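Local coordinates for protein transcriptional repressor, TetR family (Thermus thermophilus, PDB 3ANP) that represses transcription of genes for fatty acid degradation as a DNA-binding TetR-family regulator that binds lauroyl-CoA, at the interface of chains A and B. Numbering follows the deposited sequence. Chains: chain A/B, Transcriptional repressor, TetR family.

The interface of chains A and B. Residues chain A 149, 153; chain B 176, 180-181, 184, 187-188.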
# COMPACT_ATOMS: atom_id res chain seq x y z
N PHE A 149 11.18 8.49 15.88
CA PHE A 149 11.15 7.98 14.50
C PHE A 149 11.64 9.13 13.60
O PHE A 149 11.37 10.29 13.89
CB PHE A 149 9.73 7.57 14.08
CG PHE A 149 9.23 6.35 14.78
CD1 PHE A 149 9.86 5.11 14.59
CD2 PHE A 149 8.15 6.42 15.66
CE1 PHE A 149 9.42 3.97 15.26
CE2 PHE A 149 7.70 5.28 16.34
CZ PHE A 149 8.34 4.06 16.14
N ARG A 153 11.03 8.43 7.82
CA ARG A 153 10.29 7.21 8.03
C ARG A 153 8.78 7.48 8.21
O ARG A 153 7.94 6.73 7.71
CB ARG A 153 10.85 6.46 9.23
CG ARG A 153 10.52 5.00 9.20
CD ARG A 153 11.39 4.19 10.15
NE ARG A 153 10.93 2.81 10.15
CZ ARG A 153 11.03 2.00 11.20
NH1 ARG A 153 11.57 2.44 12.33
NH2 ARG A 153 10.56 0.77 11.12
N ARG B 176 15.33 -5.61 6.44
CA ARG B 176 14.75 -4.84 7.52
C ARG B 176 14.21 -5.74 8.63
O ARG B 176 13.81 -6.88 8.38
CB ARG B 176 13.61 -3.96 6.99
CG ARG B 176 12.78 -3.27 8.09
CD ARG B 176 11.90 -2.16 7.51
NE ARG B 176 12.69 -1.05 6.98
CZ ARG B 176 13.20 -0.06 7.71
NH1 ARG B 176 12.99 0.00 9.03
NH2 ARG B 176 13.94 0.87 7.12
N GLU B 180 10.13 -4.83 14.17
CA GLU B 180 10.20 -3.42 14.58
C GLU B 180 9.39 -2.54 13.64
O GLU B 180 8.77 -1.55 14.07
CB GLU B 180 11.67 -2.97 14.62
CG GLU B 180 11.89 -1.57 15.20
CD GLU B 180 11.57 -0.46 14.23
OE1 GLU B 180 11.62 -0.70 13.01
OE2 GLU B 180 11.29 0.67 14.68
N GLU B 181 9.39 -2.89 12.36
CA GLU B 181 8.65 -2.15 11.34
C GLU B 181 7.15 -2.17 11.69
O GLU B 181 6.47 -1.15 11.58
CB GLU B 181 8.88 -2.80 9.96
CG GLU B 181 7.93 -2.35 8.84
CD GLU B 181 8.13 -0.88 8.42
OE1 GLU B 181 9.14 -0.27 8.85
OE2 GLU B 181 7.29 -0.35 7.66
N LYS B 184 6.38 -0.09 14.71
CA LYS B 184 6.37 1.31 14.28
C LYS B 184 4.97 1.65 13.74
O LYS B 184 4.40 2.69 14.07
CB LYS B 184 7.41 1.57 13.19
CG LYS B 184 7.35 2.98 12.61
CD LYS B 184 7.47 2.98 11.09
CE LYS B 184 6.23 2.44 10.42
NZ LYS B 184 6.44 2.12 8.97
N ARG B 187 2.61 1.92 16.73
CA ARG B 187 2.86 3.13 17.53
C ARG B 187 2.31 4.38 16.86
O ARG B 187 1.61 5.18 17.49
CB ARG B 187 4.37 3.33 17.77
CG ARG B 187 5.09 2.17 18.46
CD ARG B 187 4.58 1.95 19.87
NE ARG B 187 4.85 3.09 20.74
CZ ARG B 187 6.07 3.56 21.00
NH1 ARG B 187 7.14 2.99 20.46
NH2 ARG B 187 6.21 4.62 21.79
N LEU B 188 2.63 4.54 15.57
CA LEU B 188 2.18 5.71 14.83
C LEU B 188 0.66 5.79 14.65
O LEU B 188 0.06 6.85 14.84
CB LEU B 188 2.86 5.79 13.46
CG LEU B 188 4.38 6.00 13.46
CD1 LEU B 188 4.84 6.15 12.02
CD2 LEU B 188 4.76 7.25 14.25
O HOH W 1 8.06 3.67 6.72
O HOH W 2 10.20 1.92 7.62
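A:Arg153, near the start of helix 151-172, reaches across to B:Glu180 and B:Glu181 on helix 178-191 and forms the ionic core of this patch. The patch belongs to the two-fold symmetric interface of the TetR-type dimer, where each contact has its twin with the chains exchanged, and it helps to hold the subunits together. The guanidinium meets the B:Glu180 carboxylate end-on in a bidentate salt bridge, each oxygen offering its syn lone pair. A:Arg153 NH1 bonds to B:Glu180 OE2 at 3.0 Å. A:Arg153 NH2 bonds to B:Glu180 OE1 at 2.6 Å, with OE1 tilted out of the guanidinium plane while OE2 lies in it. A:Arg153 NH2 also makes a nearly straight 2.9 Å bond to B:Glu181 OE1, on the anti side but tilted out of the carboxylate plane, while OE1 itself lies in the guanidinium plane. CG of A:Arg153 lies anti to the backbone N (chi1 -158°), and the extended chain beyond it carries the guanidinium to both acids.

Water continues this network: water 2 joins A:Arg153 NE to B:Glu181 OE1, and water 1 connects it to the A:Arg153 backbone O and to B:Lys184 NZ. B:Lys184 NZ in turn bonds to B:Glu181 OE2 at 2.9 Å, from above the carboxylate plane, and probably helps to position that acid. The guanidinium is flanked on both faces, by NH1 of B:Arg176 on one and CD of B:Lys184 on the other. The two glutamates probably offset the gathered positive charge. A leucine in place of A:Arg153 would probably leave both carboxylates without their partner from the other subunit and B:Glu180 freer to turn.

Apolar contacts lie beside the ionic cluster. The aliphatic part of B:Lys184 passes over one face of the A:Phe149 ring in a CH-pi contact, its CG toward the rim and 3.9 Å from the ring centroid. Farther round, the CD2 methyl of B:Leu188 packs 3.8 Å from CD2 of A:Phe149.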